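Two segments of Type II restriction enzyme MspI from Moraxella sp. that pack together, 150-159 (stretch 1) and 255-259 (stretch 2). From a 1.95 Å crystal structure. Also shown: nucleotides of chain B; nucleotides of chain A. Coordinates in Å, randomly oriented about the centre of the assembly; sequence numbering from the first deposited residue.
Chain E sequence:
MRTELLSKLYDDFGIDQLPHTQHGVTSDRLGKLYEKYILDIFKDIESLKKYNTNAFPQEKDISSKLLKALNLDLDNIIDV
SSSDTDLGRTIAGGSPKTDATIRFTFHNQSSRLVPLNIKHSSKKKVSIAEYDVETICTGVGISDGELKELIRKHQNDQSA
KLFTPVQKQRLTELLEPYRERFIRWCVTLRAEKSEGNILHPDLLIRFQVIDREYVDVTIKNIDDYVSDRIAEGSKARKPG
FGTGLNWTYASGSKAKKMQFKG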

# COMPACT_ATOMS: atom_id res chain seq x y z
N LEU E 150 -25.03 5.83 5.97
CA LEU E 150 -24.37 5.25 7.15
C LEU E 150 -22.88 5.55 7.04
O LEU E 150 -22.21 5.86 8.03
CB LEU E 150 -24.64 3.74 7.23
CG LEU E 150 -26.07 3.35 7.64
CD1 LEU E 150 -26.31 1.87 7.41
CD2 LEU E 150 -26.29 3.71 9.11
N ILE E 151 -22.35 5.46 5.82
CA ILE E 151 -20.95 5.76 5.61
C ILE E 151 -20.74 7.25 5.92
O ILE E 151 -19.78 7.63 6.59
CB ILE E 151 -20.49 5.47 4.17
CG1 ILE E 151 -20.60 3.97 3.89
CG2 ILE E 151 -19.04 5.95 3.97
CD1 ILE E 151 -20.35 3.57 2.44
N ARG E 152 -21.66 8.09 5.44
CA ARG E 152 -21.56 9.53 5.68
C ARG E 152 -21.63 9.84 7.18
O ARG E 152 -20.98 10.76 7.65
CB ARG E 152 -22.67 10.30 4.96
CG ARG E 152 -22.44 11.81 4.90
CD ARG E 152 -23.72 12.59 4.63
NE ARG E 152 -24.42 12.16 3.42
CZ ARG E 152 -23.96 12.30 2.18
NH1 ARG E 152 -22.79 12.88 1.95
NH2 ARG E 152 -24.69 11.88 1.15
N LYS E 153 -22.44 9.07 7.91
CA LYS E 153 -22.58 9.29 9.34
C LYS E 153 -21.23 9.05 10.00
O LYS E 153 -20.82 9.78 10.90
CB LYS E 153 -23.60 8.33 9.95
CG LYS E 153 -23.73 8.47 11.47
CD LYS E 153 -24.77 7.52 12.06
CE LYS E 153 -24.85 7.65 13.58
NZ LYS E 153 -25.12 9.05 14.02
N HIS E 154 -20.54 8.00 9.55
CA HIS E 154 -19.22 7.66 10.09
C HIS E 154 -18.27 8.82 9.80
O HIS E 154 -17.49 9.23 10.66
CB HIS E 154 -18.71 6.39 9.42
CG HIS E 154 -17.62 5.70 10.20
ND1 HIS E 154 -16.39 6.27 10.43
CD2 HIS E 154 -17.60 4.49 10.81
CE1 HIS E 154 -15.66 5.45 11.16
NE2 HIS E 154 -16.37 4.36 11.40
N GLN E 155 -18.33 9.35 8.58
CA GLN E 155 -17.47 10.47 8.22
C GLN E 155 -17.75 11.67 9.11
O GLN E 155 -16.84 12.27 9.67
CB GLN E 155 -17.68 10.85 6.75
CG GLN E 155 -17.01 12.15 6.32
CD GLN E 155 -16.99 12.32 4.80
OE1 GLN E 155 -16.32 11.57 4.09
NE2 GLN E 155 -17.72 13.32 4.30
N ASN E 156 -19.03 12.01 9.26
CA ASN E 156 -19.37 13.16 10.09
C ASN E 156 -19.04 13.02 11.57
O ASN E 156 -18.64 13.99 12.20
CB ASN E 156 -20.86 13.51 9.94
CG ASN E 156 -21.15 14.19 8.62
OD1 ASN E 156 -20.36 15.01 8.15
ND2 ASN E 156 -22.28 13.86 8.02
N ASP E 157 -19.22 11.82 12.12
CA ASP E 157 -18.94 11.59 13.53
C ASP E 157 -17.45 11.36 13.80
O ASP E 157 -16.99 11.52 14.93
CB ASP E 157 -19.73 10.38 14.05
CG ASP E 157 -21.24 10.62 14.08
OD1 ASP E 157 -21.66 11.78 13.97
OD2 ASP E 157 -21.99 9.64 14.24
N GLN E 158 -16.72 11.00 12.75
CA GLN E 158 -15.29 10.72 12.81
C GLN E 158 -14.98 9.38 13.48
O GLN E 158 -13.85 9.10 13.85
CB GLN E 158 -14.53 11.88 13.46
CG GLN E 158 -14.60 13.17 12.62
CD GLN E 158 -13.63 14.25 13.05
OE1 GLN E 158 -13.40 14.46 14.24
NE2 GLN E 158 -13.07 14.97 12.09
N SER E 159 -16.01 8.55 13.62
CA SER E 159 -15.88 7.23 14.20
C SER E 159 -17.27 6.62 14.18
O SER E 159 -18.22 7.23 13.69
CB SER E 159 -15.38 7.29 15.64
OG SER E 159 -16.45 7.51 16.55
N ALA E 255 -12.85 20.11 6.64
CA ALA E 255 -14.00 19.26 6.34
C ALA E 255 -13.91 17.88 6.98
O ALA E 255 -12.83 17.32 7.12
CB ALA E 255 -14.14 19.10 4.84
N LYS E 256 -15.06 17.34 7.38
CA LYS E 256 -15.10 16.01 7.95
C LYS E 256 -14.65 15.12 6.79
O LYS E 256 -15.12 15.29 5.67
CB LYS E 256 -16.52 15.65 8.37
CG LYS E 256 -17.07 16.55 9.46
CD LYS E 256 -16.26 16.43 10.74
CE LYS E 256 -16.89 17.25 11.85
NZ LYS E 256 -16.13 17.15 13.12
N LYS E 257 -13.75 14.18 7.06
CA LYS E 257 -13.25 13.34 5.98
C LYS E 257 -12.79 11.98 6.52
O LYS E 257 -12.25 11.87 7.62
CB LYS E 257 -12.10 14.07 5.28
CG LYS E 257 -11.55 13.39 4.03
CD LYS E 257 -10.51 14.28 3.36
CE LYS E 257 -9.93 13.63 2.10
NZ LYS E 257 -8.78 14.43 1.55
N MET E 258 -12.99 10.94 5.73
CA MET E 258 -12.61 9.60 6.17
C MET E 258 -11.16 9.21 5.89
O MET E 258 -10.56 9.68 4.92
CB MET E 258 -13.53 8.57 5.54
CG MET E 258 -15.01 8.87 5.73
SD MET E 258 -16.02 7.55 5.07
CE MET E 258 -16.03 6.43 6.50
N GLN E 259 -10.62 8.35 6.74
CA GLN E 259 -9.27 7.82 6.58
C GLN E 259 -9.36 6.33 6.79
O GLN E 259 -10.13 5.86 7.64
CB GLN E 259 -8.29 8.39 7.60
CG GLN E 259 -6.85 7.99 7.29
CD GLN E 259 -5.90 8.21 8.47
OE1 GLN E 259 -6.09 7.64 9.54
NE2 GLN E 259 -4.87 9.03 8.27
P DC B 3 -15.22 3.33 16.85
OP1 DC B 3 -16.55 3.31 17.50
OP2 DC B 3 -15.13 3.56 15.38
O5' DC B 3 -14.36 4.45 17.58
C5' DC B 3 -14.18 4.39 18.99
C4' DC B 3 -13.18 5.42 19.44
O4' DC B 3 -11.84 5.02 19.06
C3' DC B 3 -13.39 6.83 18.88
O3' DC B 3 -13.27 7.76 19.95
C2' DC B 3 -12.24 7.00 17.90
C1' DC B 3 -11.16 6.15 18.55
N1 DC B 3 -10.08 5.68 17.67
C2 DC B 3 -8.75 5.92 18.05
O2 DC B 3 -8.54 6.53 19.11
N3 DC B 3 -7.74 5.48 17.27
C4 DC B 3 -8.01 4.83 16.14
N4 DC B 3 -6.97 4.42 15.40
C5 DC B 3 -9.35 4.56 15.72
C6 DC B 3 -10.35 5.00 16.51
P DC A 3 -8.21 17.72 0.02
OP1 DC A 3 -8.80 17.44 -1.31
OP2 DC A 3 -8.98 17.41 1.25
O5' DC A 3 -6.81 16.96 0.08
C5' DC A 3 -5.83 17.24 -0.90
C4' DC A 3 -4.56 16.46 -0.62
O4' DC A 3 -3.83 17.06 0.47
C3' DC A 3 -4.75 14.98 -0.27
O3' DC A 3 -3.90 14.23 -1.12
C2' DC A 3 -4.35 14.90 1.20
C1' DC A 3 -3.37 16.06 1.36
N1 DC A 3 -3.29 16.68 2.70
C2 DC A 3 -2.03 16.89 3.30
O2 DC A 3 -1.01 16.52 2.71
N3 DC A 3 -1.97 17.50 4.50
C4 DC A 3 -3.09 17.89 5.11
N4 DC A 3 -2.97 18.50 6.30
C5 DC A 3 -4.38 17.67 4.54
C6 DC A 3 -4.43 17.06 3.35
P DG A 6 4.51 6.16 5.26
OP1 DG A 6 5.66 5.32 4.83
OP2 DG A 6 3.12 5.62 5.12
O5' DG A 6 4.69 6.62 6.76
C5' DG A 6 3.78 6.22 7.78
C4' DG A 6 4.04 7.00 9.04
O4' DG A 6 3.30 8.25 8.90
C3' DG A 6 3.46 6.33 10.28
O3' DG A 6 4.43 5.71 11.11
C2' DG A 6 2.79 7.44 11.06
C1' DG A 6 2.65 8.61 10.10
N9 DG A 6 1.21 8.71 9.84
C8 DG A 6 0.52 8.23 8.74
N7 DG A 6 -0.78 8.34 8.88
C5 DG A 6 -0.95 8.95 10.11
C6 DG A 6 -2.15 9.32 10.80
O6 DG A 6 -3.33 9.15 10.45
N1 DG A 6 -1.87 9.93 12.03
C2 DG A 6 -0.60 10.15 12.53
N2 DG A 6 -0.52 10.74 13.74
N3 DG A 6 0.52 9.81 11.89
C4 DG A 6 0.27 9.22 10.70
O HOH W 1 -14.38 11.12 9.49
O HOH W 2 -12.30 14.62 9.36

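Two segments distant in sequence can pack closely without a direct hydrogen bond between them, using side-chain contacts and bridging water. The contact between residues 150-159 and 255-259 of MspI is a compact example. The first segment holds the last turns of a helix, through Asp-157, and two residues beyond it; the second is an extended chain that has become a strand by Met-258. Their backbones come nearest at Gln-155 and Met-258, whose CA atoms lie 5.3 Å apart, and at Asn-156 and Lys-256, with CA atoms 5.6 Å apart.

In an extended chain successive side chains tend to point in different directions, and here that alternation separates two tasks. Lys-256 directs its CA-to-CB bond toward the helix, whereas that of Lys-257 points away. The Lys-257 side chain, t at all four chi angles, is stretched to full length, and its NZ donates a hydrogen bond to OP2 of DC3 of chain A at 3.0 Å. Gln-259, out of reach of the helix, places NE2 2.7 Å from O6 of DG6 of chain A in a nearly straight hydrogen bond.

Lys-256 meets the helix with its aliphatic portion. Its chi1 and chi2 are both m, which bends the chain near its root, and the two t angles that follow carry it past the helix end. Lys-256 CD lies 3.7 Å from Asn-156 O and 3.8 Å from Gln-158 NE2, while Lys-256 CG is 3.9 Å from Asn-156 OD1. These are van der Waals contacts, with methylenes covering polar groups. Asn-156 has its CA-to-CB bond pointing away from the second stretch, but with chi1 m the end of the side chain comes nearer.

Gln-155 is central. With chi1 and chi2 both t, it extends across the second stretch, Gln-155 CG 4.1 Å from Lys-256 CB and Gln-155 OE1 3.4 Å from Met-258 CG. Both ends of its amide are hydrogen-bonded elsewhere in the structure, so this buried group is satisfied. Beside it, Met-258 leaves its backbone sideways, and its m, t, p conformation brings the thioether to the helix: Met-258 SD lies 3.6 Å from Ile-151 CG2, an apolar pairing, and Met-258 CE lies 3.9 Å from His-154 ND1, approaching the ring obliquely. Ile-151 has chi1 m and chi2 t; it meets the sulfur with CG2, while CD1 lies farther off.

Water 1 lies 2.7 Å from Gln-155 O and 2.9 Å from Lys-257 O, positioned to donate to either carbonyl, and so bridges the two backbones. Water 2 accepts from Lys-257 N at 2.8 Å and from Gln-158 NE2 at 2.9 Å. Gln-158 is the first residue to leave helical geometry, with positive phi, although Gln-158 N still donates to His-154 O at 2.8 Å. Its CA-to-CB bond points sideways, and with chi1 m and chi2 t the side-chain end comes nearer the second stretch. On the helix itself, Lys-153 NZ lies 3.2 Å from Asp-157 OD2 in a salt bridge one turn along.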